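Local coordinates for large adhesion protein (Lap) involved in biofilm formation (Marinobacter hydrocarbonoclasticus, PDB 6XI3) that forms part of the calcium-binding extender region of a bacterial RTX adhesin, a chain of tandem Ig-like domains that probably projects the adhesin toward its target in biofilm formation, at residues 30-34 with 100-104; 42-46 with 85-91; 93-99 with 117-123; 143-147 with 178-182; 148-152 with 201-205. All coordinates share one frame; numbering follows the deposited sequence.

Contact 1: residues 30-34 with 100-104; sequences LTVSL and VEASA. With EDO (1,2-ethanediol), chain K.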
# COMPACT_ATOMS: atom_id res chain seq x y z
N LEU A 30 -48.48 1.49 52.10
CA LEU A 30 -47.59 0.36 51.76
C LEU A 30 -46.24 0.94 51.34
O LEU A 30 -46.24 1.92 50.57
CB LEU A 30 -48.24 -0.46 50.64
CG LEU A 30 -47.39 -1.52 49.95
CD1 LEU A 30 -47.02 -2.63 50.91
CD2 LEU A 30 -48.18 -2.09 48.78
N THR A 31 -45.16 0.34 51.81
CA THR A 31 -43.79 0.60 51.28
C THR A 31 -43.19 -0.71 50.80
O THR A 31 -43.48 -1.79 51.40
CB THR A 31 -42.83 1.23 52.31
OG1 THR A 31 -42.57 0.24 53.30
CG2 THR A 31 -43.38 2.49 52.96
N VAL A 32 -42.26 -0.61 49.85
CA VAL A 32 -41.42 -1.76 49.45
C VAL A 32 -39.99 -1.24 49.29
O VAL A 32 -39.84 -0.10 48.85
CB VAL A 32 -41.99 -2.41 48.18
CG1 VAL A 32 -41.84 -1.51 46.96
CG2 VAL A 32 -41.39 -3.78 47.95
N SER A 33 -38.98 -2.02 49.66
CA SER A 33 -37.56 -1.70 49.39
C SER A 33 -36.94 -2.91 48.76
O SER A 33 -37.32 -4.01 49.13
CB SER A 33 -36.79 -1.24 50.61
OG SER A 33 -36.88 -2.21 51.62
N LEU A 34 -36.02 -2.67 47.82
CA LEU A 34 -35.14 -3.72 47.26
C LEU A 34 -33.86 -3.67 48.08
O LEU A 34 -33.10 -2.73 47.93
CB LEU A 34 -34.94 -3.41 45.78
CG LEU A 34 -33.97 -4.32 45.04
CD1 LEU A 34 -34.45 -5.77 45.03
CD2 LEU A 34 -33.78 -3.81 43.63
N VAL A 100 -39.32 -2.78 41.04
CA VAL A 100 -40.14 -3.57 41.98
C VAL A 100 -41.45 -2.79 42.14
O VAL A 100 -41.37 -1.57 42.37
CB VAL A 100 -39.40 -3.76 43.31
CG1 VAL A 100 -40.24 -4.56 44.28
CG2 VAL A 100 -38.04 -4.39 43.11
N GLU A 101 -42.59 -3.45 41.94
CA GLU A 101 -43.92 -2.84 42.24
C GLU A 101 -44.57 -3.70 43.33
O GLU A 101 -44.59 -4.94 43.16
CB GLU A 101 -44.85 -2.77 41.02
CG GLU A 101 -44.42 -1.80 39.92
CD GLU A 101 -44.41 -0.30 40.25
OE1 GLU A 101 -45.17 0.13 41.18
OE2 GLU A 101 -43.63 0.43 39.58
N ALA A 102 -45.00 -3.10 44.44
CA ALA A 102 -45.75 -3.82 45.47
C ALA A 102 -47.19 -3.30 45.47
O ALA A 102 -47.38 -2.11 45.22
CB ALA A 102 -45.10 -3.65 46.80
N SER A 103 -48.16 -4.16 45.74
CA SER A 103 -49.58 -3.74 45.83
C SER A 103 -50.27 -4.54 46.93
O SER A 103 -49.95 -5.72 47.17
CB SER A 103 -50.29 -3.85 44.51
OG SER A 103 -50.47 -5.20 44.14
N ALA A 104 -51.18 -3.88 47.62
CA ALA A 104 -52.04 -4.54 48.61
C ALA A 104 -53.31 -3.70 48.76
O ALA A 104 -53.44 -2.65 48.07
CB ALA A 104 -51.27 -4.72 49.90
C1 EDO K . -38.66 2.81 47.45
O1 EDO K . -37.50 2.18 48.00
C2 EDO K . -39.98 2.23 47.92
O2 EDO K . -40.40 2.65 49.23
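Leu30 carries its CG anti to the backbone N (chi1 169°), which sends CD2 onto the backbone of Ala102 to Ala104, 3.6 Å from Ala102 O. Val32 splits its branches: CG1 sits between its own N and carbonyl carbon (chi1 69°) while CG2 lies anti to the N, and the CB between them rests on Ala102 CB at 3.6 Å. CG2 crosses the Val100 side chain at a slant and reaches Val100 CG1 at 3.9 Å. Leu34 adds a looser contact, Leu34 CB to Val100 CG2, 4.2 Å. The residues that direct CB at the partner are every second one, as expected of two strands meeting through their faces; Ser103 is met at its backbone CA by Leu30 CD2.

The axes of the two short strands come no nearer than 7.3 Å and run 153° apart, and the segments are joined by apolar contacts instead of a backbone ladder. That spacing, with the buried Leu30, Val32, Val100 and Ala102 between, is consistent with the core between the two sheets of an Ig-like beta-sandwich. Strand 29-38 pairs with strand 43-51 in one sheet, through Thr31 with Thr49 and Ser33 with Ser47; strand 96-105 lies between 58-64 and 111-120 in the other. Tyr83 of strand 82-89 closes in on Leu30, Val32 and Ala102, and its OH is hydrogen-bonded to Thr31 O.

Contact 2: residues 42-46 with 85-91; sequences QTANL and LTGVDIS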
# COMPACT_ATOMS: atom_id res chain seq x y z
N GLN A 42 -28.02 -14.45 41.36
CA GLN A 42 -29.18 -13.91 40.56
C GLN A 42 -30.46 -14.03 41.39
O GLN A 42 -31.43 -14.76 40.99
CB GLN A 42 -29.31 -14.65 39.23
CG GLN A 42 -28.04 -14.57 38.39
CD GLN A 42 -28.18 -15.42 37.15
OE1 GLN A 42 -27.72 -16.55 37.12
NE2 GLN A 42 -28.94 -14.93 36.18
N THR A 43 -30.41 -13.42 42.57
CA THR A 43 -31.53 -13.40 43.53
C THR A 43 -31.68 -11.99 44.06
O THR A 43 -30.74 -11.22 43.94
CB THR A 43 -31.32 -14.34 44.73
OG1 THR A 43 -30.16 -13.93 45.46
CG2 THR A 43 -31.18 -15.78 44.30
N ALA A 44 -32.82 -11.70 44.65
CA ALA A 44 -33.04 -10.40 45.31
C ALA A 44 -33.73 -10.65 46.64
O ALA A 44 -34.50 -11.61 46.76
CB ALA A 44 -33.87 -9.50 44.43
N ASN A 45 -33.49 -9.73 47.56
CA ASN A 45 -34.17 -9.67 48.87
C ASN A 45 -34.96 -8.37 48.90
O ASN A 45 -34.36 -7.28 48.53
CB ASN A 45 -33.21 -9.78 50.04
CG ASN A 45 -32.30 -10.99 49.98
OD1 ASN A 45 -32.54 -11.94 49.21
ND2 ASN A 45 -31.28 -10.98 50.84
N LEU A 46 -36.23 -8.49 49.28
CA LEU A 46 -37.22 -7.39 49.37
C LEU A 46 -37.76 -7.36 50.79
O LEU A 46 -37.92 -8.43 51.38
CB LEU A 46 -38.41 -7.71 48.47
CG LEU A 46 -38.10 -8.09 47.04
CD1 LEU A 46 -39.34 -8.62 46.37
CD2 LEU A 46 -37.57 -6.88 46.29
N LEU A 85 -39.26 -10.98 51.52
CA LEU A 85 -38.94 -12.16 50.69
C LEU A 85 -37.41 -12.18 50.55
O LEU A 85 -36.85 -11.11 50.34
CB LEU A 85 -39.64 -12.08 49.33
CG LEU A 85 -41.16 -12.23 49.33
CD1 LEU A 85 -41.73 -12.19 47.92
CD2 LEU A 85 -41.59 -13.52 50.01
N THR A 86 -36.79 -13.34 50.72
CA THR A 86 -35.31 -13.57 50.61
C THR A 86 -35.06 -14.55 49.47
O THR A 86 -35.82 -15.52 49.38
CB THR A 86 -34.76 -14.11 51.94
OG1 THR A 86 -34.99 -13.12 52.95
CG2 THR A 86 -33.28 -14.43 51.89
N GLY A 87 -34.01 -14.36 48.67
CA GLY A 87 -33.64 -15.36 47.65
C GLY A 87 -34.64 -15.43 46.53
O GLY A 87 -34.79 -16.52 45.95
N VAL A 88 -35.33 -14.32 46.21
CA VAL A 88 -36.27 -14.31 45.06
C VAL A 88 -35.44 -14.55 43.79
O VAL A 88 -34.47 -13.85 43.58
CB VAL A 88 -37.06 -13.00 44.97
CG1 VAL A 88 -37.91 -12.96 43.71
CG2 VAL A 88 -37.91 -12.80 46.22
N ASP A 89 -35.85 -15.50 42.97
CA ASP A 89 -35.15 -15.90 41.72
C ASP A 89 -35.33 -14.83 40.64
O ASP A 89 -36.46 -14.70 40.13
CB ASP A 89 -35.70 -17.21 41.21
CG ASP A 89 -34.82 -17.86 40.15
OD1 ASP A 89 -33.82 -17.21 39.66
OD2 ASP A 89 -35.12 -18.99 39.85
N ILE A 90 -34.26 -14.13 40.28
CA ILE A 90 -34.30 -13.16 39.14
C ILE A 90 -33.39 -13.63 37.99
O ILE A 90 -33.09 -12.81 37.12
CB ILE A 90 -33.99 -11.74 39.62
CG1 ILE A 90 -32.67 -11.65 40.37
CG2 ILE A 90 -35.16 -11.27 40.49
CD1 ILE A 90 -32.29 -10.23 40.75
N SER A 91 -33.14 -14.94 37.91
CA SER A 91 -32.35 -15.54 36.81
C SER A 91 -33.12 -15.42 35.48
O SER A 91 -32.47 -15.43 34.45
CB SER A 91 -31.97 -16.97 37.09
OG SER A 91 -33.13 -17.78 37.13
O HOH W 1 -30.02 -12.72 36.45
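Strand 43-46 runs antiparallel to the broken strand 85-86 and 88-89 in the three-stranded sheet of an Ig-like beta-sandwich, but the ladder between them slips by one residue. Leu46 and Leu85 form a hydrogen-bonded pair with N-H...O bonds in both directions, and Ala44 does the same with Val88; between these pairs the 85-91 segment holds one residue more, Gly87 with positive phi (69°). Gly87 and Val88 both face Ala44, a G1 beta bulge. Beyond it Thr43 pairs with Asp89, and Ile90 N reaches Gln42 O at 3.0 Å.

Asn45 serves the bulge. Its CG lies anti to the carbonyl carbon (chi1 -53°), bringing OD1 in line with the N-H of Gly87, 2.9 Å from Gly87 N (171° at the hydrogen). Val88 CG2 and Leu46 CD1 approach loosely on the sandwich-facing side, and Ile90 CD1 comes to 4.1 Å from Ala44 CB. At the other end the extended Gln42 side chain lies against Ser91, with NE2 3.5 Å from Ser91 CA. An Asx turn shapes this end: Asp89 OD1 takes Ser91 N on its anti side and Ser91 OG on its syn side at 2.7 Å, both from the same face of the carboxylate.

Contact 3: residues 93-99 with 117-123; sequences LVDGSLT and NGALDAT. With CA (calcium ion), chain E.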
# COMPACT_ATOMS: atom_id res chain seq x y z
N LEU A 93 -34.49 -12.70 34.55
CA LEU A 93 -34.45 -11.29 34.13
C LEU A 93 -33.11 -11.02 33.46
O LEU A 93 -32.13 -11.75 33.75
CB LEU A 93 -34.66 -10.35 35.32
CG LEU A 93 -35.97 -10.58 36.08
CD1 LEU A 93 -36.11 -9.57 37.22
CD2 LEU A 93 -37.16 -10.53 35.15
N VAL A 94 -33.09 -10.01 32.59
CA VAL A 94 -31.85 -9.52 31.94
C VAL A 94 -31.28 -8.36 32.74
O VAL A 94 -32.02 -7.73 33.50
CB VAL A 94 -32.07 -9.16 30.46
CG1 VAL A 94 -32.51 -10.38 29.68
CG2 VAL A 94 -33.02 -7.99 30.26
N ASP A 95 -30.00 -8.08 32.52
CA ASP A 95 -29.24 -7.00 33.18
C ASP A 95 -29.85 -5.63 32.83
O ASP A 95 -30.51 -5.50 31.78
CB ASP A 95 -27.74 -7.08 32.82
CG ASP A 95 -26.97 -8.17 33.55
OD1 ASP A 95 -27.62 -8.95 34.31
OD2 ASP A 95 -25.72 -8.20 33.40
N GLY A 96 -29.55 -4.66 33.67
CA GLY A 96 -30.04 -3.28 33.58
C GLY A 96 -30.89 -2.95 34.79
O GLY A 96 -30.68 -3.58 35.86
N SER A 97 -31.81 -2.01 34.64
CA SER A 97 -32.67 -1.53 35.75
C SER A 97 -33.63 -2.65 36.16
O SER A 97 -34.05 -3.44 35.30
CB SER A 97 -33.42 -0.31 35.33
OG SER A 97 -34.23 -0.65 34.22
N LEU A 98 -33.95 -2.72 37.44
CA LEU A 98 -35.05 -3.54 37.98
C LEU A 98 -36.04 -2.57 38.60
O LEU A 98 -35.57 -1.72 39.38
CB LEU A 98 -34.52 -4.48 39.08
CG LEU A 98 -33.48 -5.49 38.63
CD1 LEU A 98 -32.93 -6.25 39.83
CD2 LEU A 98 -34.09 -6.43 37.60
N THR A 99 -37.32 -2.71 38.27
CA THR A 99 -38.41 -2.00 38.97
C THR A 99 -39.25 -3.00 39.74
O THR A 99 -39.78 -3.98 39.14
CB THR A 99 -39.31 -1.19 38.03
OG1 THR A 99 -38.43 -0.44 37.20
CG2 THR A 99 -40.25 -0.25 38.77
N ASN A 117 -36.34 0.37 43.21
CA ASN A 117 -35.51 0.23 41.99
C ASN A 117 -34.13 -0.26 42.39
O ASN A 117 -33.74 -0.07 43.53
CB ASN A 117 -35.41 1.55 41.24
CG ASN A 117 -36.78 2.04 40.84
OD1 ASN A 117 -37.20 1.85 39.70
ND2 ASN A 117 -37.48 2.67 41.79
N GLY A 118 -33.47 -0.94 41.47
CA GLY A 118 -32.08 -1.40 41.67
C GLY A 118 -31.50 -1.71 40.31
O GLY A 118 -32.18 -1.42 39.29
N ALA A 119 -30.32 -2.29 40.28
CA ALA A 119 -29.64 -2.65 39.02
C ALA A 119 -29.21 -4.13 39.11
O ALA A 119 -28.87 -4.57 40.23
CB ALA A 119 -28.48 -1.71 38.83
N LEU A 120 -29.29 -4.86 38.00
CA LEU A 120 -28.83 -6.26 37.87
C LEU A 120 -27.63 -6.28 36.91
O LEU A 120 -27.74 -5.69 35.81
CB LEU A 120 -29.98 -7.09 37.31
CG LEU A 120 -29.70 -8.57 37.07
CD1 LEU A 120 -29.29 -9.30 38.34
CD2 LEU A 120 -30.92 -9.25 36.46
N ASP A 121 -26.56 -6.96 37.31
CA ASP A 121 -25.34 -7.16 36.48
C ASP A 121 -24.78 -8.55 36.77
O ASP A 121 -23.79 -8.65 37.48
CB ASP A 121 -24.34 -6.03 36.67
CG ASP A 121 -23.17 -6.08 35.68
OD1 ASP A 121 -23.22 -6.86 34.68
OD2 ASP A 121 -22.27 -5.31 35.88
N ALA A 122 -25.52 -9.54 36.32
CA ALA A 122 -25.24 -10.97 36.47
C ALA A 122 -24.40 -11.44 35.28
O ALA A 122 -23.88 -12.52 35.41
CB ALA A 122 -26.53 -11.75 36.55
N THR A 123 -24.35 -10.70 34.16
CA THR A 123 -23.64 -11.15 32.92
C THR A 123 -22.61 -10.10 32.48
O THR A 123 -22.98 -8.92 32.31
CB THR A 123 -24.65 -11.51 31.82
OG1 THR A 123 -25.60 -12.43 32.36
CG2 THR A 123 -24.01 -12.17 30.62
CA CA E . -24.04 -6.93 32.56
O HOH W 2 -22.08 -5.80 31.79
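Most of a calcium site between two successive domains is built here, where Asp95 of one segment meets Asp121, Ala122 and Thr123 of the other. Asp95 OD2, Asp121 OD1 and Thr123 O each bind the calcium ion at 2.3 Å, and a water adds a fourth ligand. Asp149 and Asn205 complete the coordination.

The Asp95 carboxylate is also gripped by the backbone: OD1 accepts from Ala122 N and OD2 from Thr123 N, each at 3.0 Å on the syn side. These two bonds fix the rotation of the carboxylate and present OD2 to the metal; with the calcium they would probably stabilise its negative charge. The chain carrying the ligands extends from the beta hairpin of strands 96-105 and 111-120 in an Ig-like sandwich. Its antiparallel ladder has hydrogen-bonded pairs Gly96 with Leu120 and Leu98 with Gly118, each bonded in both directions.

On the buried side, Leu120 stands with CG anti to its N (chi1 179°), and its CD2 reaches Val94 O at 3.5 Å and Leu93 CB at 4.1 Å. Leu98 CD1 lies 4.0 Å from Leu120 CB, whereas Leu120 CG packs crosswise against Asp95 OD1.

Contact 4: residues 143-147 with 178-182; sequences LSGTT and GSYSL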
# COMPACT_ATOMS: atom_id res chain seq x y z
N LEU A 143 -18.47 -10.39 7.33
CA LEU A 143 -18.12 -10.20 8.76
C LEU A 143 -19.15 -10.97 9.55
O LEU A 143 -20.32 -10.99 9.15
CB LEU A 143 -18.25 -8.73 9.18
CG LEU A 143 -17.37 -7.71 8.48
CD1 LEU A 143 -17.73 -6.30 8.89
CD2 LEU A 143 -15.89 -7.96 8.75
N SER A 144 -18.79 -11.45 10.73
CA SER A 144 -19.78 -12.01 11.67
C SER A 144 -19.22 -11.76 13.06
O SER A 144 -18.06 -11.37 13.15
CB SER A 144 -20.06 -13.45 11.38
OG SER A 144 -19.00 -14.26 11.83
N GLY A 145 -20.05 -11.95 14.08
CA GLY A 145 -19.58 -11.83 15.46
C GLY A 145 -20.61 -12.32 16.44
O GLY A 145 -21.68 -12.79 16.03
N THR A 146 -20.27 -12.16 17.70
CA THR A 146 -21.02 -12.66 18.87
C THR A 146 -21.08 -11.49 19.82
O THR A 146 -20.18 -10.64 19.75
CB THR A 146 -20.35 -13.88 19.54
OG1 THR A 146 -19.09 -13.44 20.06
CG2 THR A 146 -20.15 -15.04 18.61
N THR A 147 -22.07 -11.49 20.70
CA THR A 147 -22.09 -10.55 21.84
C THR A 147 -22.53 -11.31 23.07
O THR A 147 -23.17 -12.34 22.92
CB THR A 147 -23.00 -9.35 21.55
OG1 THR A 147 -24.35 -9.80 21.43
CG2 THR A 147 -22.58 -8.61 20.30
N GLY A 178 -27.66 -13.20 20.20
CA GLY A 178 -26.60 -12.20 20.39
C GLY A 178 -25.60 -12.15 19.24
O GLY A 178 -24.62 -11.39 19.35
N SER A 179 -25.81 -12.94 18.17
CA SER A 179 -24.93 -12.96 16.97
C SER A 179 -25.33 -11.84 16.00
O SER A 179 -26.45 -11.30 16.08
CB SER A 179 -24.91 -14.31 16.30
OG SER A 179 -26.13 -14.57 15.64
N TYR A 180 -24.39 -11.44 15.15
CA TYR A 180 -24.61 -10.43 14.09
C TYR A 180 -23.69 -10.81 12.93
O TYR A 180 -22.71 -11.57 13.16
CB TYR A 180 -24.36 -9.01 14.61
CG TYR A 180 -22.91 -8.75 14.93
CD1 TYR A 180 -22.02 -8.29 13.96
CD2 TYR A 180 -22.42 -8.98 16.21
CE1 TYR A 180 -20.68 -8.07 14.26
CE2 TYR A 180 -21.08 -8.76 16.52
CZ TYR A 180 -20.21 -8.33 15.54
OH TYR A 180 -18.91 -8.09 15.87
N SER A 181 -24.07 -10.40 11.73
CA SER A 181 -23.32 -10.72 10.50
C SER A 181 -23.67 -9.70 9.41
O SER A 181 -24.75 -9.10 9.48
CB SER A 181 -23.60 -12.11 10.04
OG SER A 181 -24.90 -12.16 9.48
N LEU A 182 -22.72 -9.48 8.50
CA LEU A 182 -22.94 -8.74 7.24
C LEU A 182 -22.29 -9.53 6.11
O LEU A 182 -21.20 -10.14 6.32
CB LEU A 182 -22.30 -7.36 7.34
CG LEU A 182 -22.95 -6.39 8.31
CD1 LEU A 182 -22.12 -5.12 8.38
CD2 LEU A 182 -24.39 -6.07 7.90
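Segments 143-147 and 178-182 form an antiparallel ladder, their strand axes 175° apart, with hydrogen-bonded pairs Leu143-Leu182 and Gly145-Tyr180 on either side of the non-hydrogen-bonded pair Ser144-Ser181. Tyr180 dominates the side-chain contact. Its CG is placed between the backbone N and the carbonyl carbon (chi1 68°), which folds the ring back across the neighbouring strand. Gly145 CA then lies over one ring face, 3.9 Å from the centroid and 26° off the normal, a CH-pi contact. Gly145 CA is 3.6 Å from Tyr180 CZ, and with no side chain there the ring lies directly on the backbone.

Thr147 ends the ladder with a side-chain bond. Thr147 OG1 donates to Gly178 O at 2.6 Å, in the carbonyl plane and on a lone pair, while Thr147 N makes a second, weak bond to the same oxygen. Thr147 CG2 meanwhile turns toward the tyrosine, 4.1 Å from Tyr180 CE2. On the face away from the ring, Ser144 CB and Ser181 CB lie side by side at 4.0 Å.

The ring reaches across strand 140-148, and Tyr180 OH is hydrogen-bonded to Thr128 O of strand 126-135 beyond it. The ring and the two leucines point into the Ig-like sandwich, where Leu143 touches Ile158 and Val197, Leu182 touches Ala170, and Tyr180 packs on Val156, Ala172 and Ala199 of the opposing sheet.

Contact 5: residues 148-152 with 201-205; sequences TDVAP and AQDRN. With CA (calcium ion), chain E.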
# COMPACT_ATOMS: atom_id res chain seq x y z
N THR A 148 -22.28 -10.72 24.23
CA THR A 148 -22.78 -11.17 25.54
C THR A 148 -23.34 -9.94 26.25
O THR A 148 -22.66 -8.91 26.27
CB THR A 148 -21.64 -11.82 26.35
OG1 THR A 148 -21.12 -12.88 25.55
CG2 THR A 148 -22.09 -12.38 27.67
N ASP A 149 -24.54 -10.05 26.83
CA ASP A 149 -25.22 -8.95 27.55
C ASP A 149 -25.47 -7.73 26.65
O ASP A 149 -25.53 -6.62 27.17
CB ASP A 149 -24.45 -8.50 28.79
CG ASP A 149 -25.41 -7.85 29.80
OD1 ASP A 149 -26.60 -8.16 29.68
OD2 ASP A 149 -24.96 -7.02 30.62
N VAL A 150 -25.63 -7.91 25.35
CA VAL A 150 -26.11 -6.85 24.42
C VAL A 150 -27.51 -7.23 23.96
O VAL A 150 -27.68 -8.38 23.52
CB VAL A 150 -25.17 -6.70 23.22
CG1 VAL A 150 -25.69 -5.65 22.23
CG2 VAL A 150 -23.76 -6.38 23.68
N ALA A 151 -28.48 -6.32 24.08
CA ALA A 151 -29.91 -6.60 23.84
C ALA A 151 -30.13 -6.94 22.38
O ALA A 151 -29.63 -6.23 21.50
CB ALA A 151 -30.78 -5.41 24.23
N PRO A 152 -30.91 -7.98 22.05
CA PRO A 152 -31.37 -8.17 20.67
C PRO A 152 -31.98 -6.87 20.11
O PRO A 152 -32.49 -6.07 20.90
CB PRO A 152 -32.39 -9.31 20.80
CG PRO A 152 -31.88 -10.09 21.98
CD PRO A 152 -31.38 -9.04 22.95
N ALA A 201 -20.46 -1.93 20.50
CA ALA A 201 -21.88 -1.92 20.89
C ALA A 201 -21.93 -1.54 22.36
O ALA A 201 -20.87 -1.22 22.90
CB ALA A 201 -22.49 -3.27 20.59
N GLN A 202 -23.12 -1.52 22.96
CA GLN A 202 -23.26 -1.19 24.39
C GLN A 202 -23.98 -2.37 25.05
O GLN A 202 -24.94 -2.87 24.48
CB GLN A 202 -23.98 0.16 24.51
CG GLN A 202 -23.76 0.82 25.86
CD GLN A 202 -24.39 2.19 25.98
OE1 GLN A 202 -25.61 2.33 26.18
NE2 GLN A 202 -23.54 3.19 25.91
N ASP A 203 -23.48 -2.82 26.19
CA ASP A 203 -24.13 -3.90 26.96
C ASP A 203 -25.26 -3.25 27.78
O ASP A 203 -25.41 -2.00 27.80
CB ASP A 203 -23.10 -4.72 27.74
CG ASP A 203 -22.58 -4.08 29.01
OD1 ASP A 203 -23.15 -3.05 29.44
OD2 ASP A 203 -21.61 -4.64 29.58
N ARG A 204 -26.06 -4.08 28.41
CA ARG A 204 -27.31 -3.60 29.06
C ARG A 204 -26.96 -2.82 30.32
O ARG A 204 -27.88 -2.22 30.89
CB ARG A 204 -28.19 -4.79 29.38
CG ARG A 204 -28.64 -5.60 28.19
CD ARG A 204 -29.58 -6.63 28.76
NE ARG A 204 -30.29 -7.41 27.78
CZ ARG A 204 -29.93 -8.60 27.34
NH1 ARG A 204 -28.79 -9.16 27.73
NH2 ARG A 204 -30.67 -9.21 26.45
N ASN A 205 -25.71 -2.82 30.78
CA ASN A 205 -25.32 -1.95 31.92
C ASN A 205 -24.68 -0.66 31.40
O ASN A 205 -24.16 0.08 32.20
CB ASN A 205 -24.44 -2.68 32.92
CG ASN A 205 -25.17 -3.84 33.56
OD1 ASN A 205 -25.06 -4.97 33.08
ND2 ASN A 205 -25.93 -3.55 34.62
CA CA E . -24.04 -6.93 32.56
O HOH W 3 -27.49 -3.60 25.07
O HOH W 2 -22.08 -5.80 31.79
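The guanidinium of Arg204 lies with one face under the 150-151 backbone: Ala151 N stands 4.1 Å above its centre and Val150 O nearer the rim. At its edge sits Asp149 OD1, bonded to Arg204 NH1 at 3.1 Å in a salt bridge 1° out of the guanidinium plane. That carboxylate is turned 42° from the guanidinium and uses the anti side of OD1. Arg204 reaches it with an extended chain, and NH2 ends 3.6 Å from Pro152 CD.

The other oxygen, Asp149 OD2, binds the calcium ion at 2.1 Å, beside Asn205 OD1. The salt bridge holds the oxygen that does not bind calcium and so probably steadies the carboxylate, while the arginine's charge may offset part of the acidic cluster. Arg204 N adds a backbone bond to Asp149 O. Asp203 acts from the second shell: its OD2 accepts from the calcium-bound water at 2.5 Å, and its OD1 takes Asn205 N in an Asx turn. Another water bridges Ala151 N and Gln202 O; separately, Val150 CG1 packs on Ala201 CB.

Asn205 ND2 is hydrogen-bonded to Leu120 O. With Asp95, Asp121 and Thr123 completing the metal shell, this is the interdomain calcium site of tandem Ig-like RTX adhesin repeats.

How the contacts relate
Contact 1 is the buried core of the first sandwich, purely apolar between its sheets, whereas contacts 2 and 4 are ladders within three-stranded sheets of successive domains and are partly exposed. Contacts 1 and 3 share strand 96-105, and Leu34 of contact 1 packs on Leu46 of contact 2 and on Gly118 of contact 3. Ile90 of contact 2 likewise meets Leu98 and Leu120 of contact 3. Contacts 3 and 5 supply three and two protein ligands of one calcium shell and share its water, using carboxylate, amide and backbone carbonyl oxygens; contact 3 adds leucine packing. Segment 143-147 of contact 4 runs directly into loop 148-152 of contact 5, from the second sandwich to the junction.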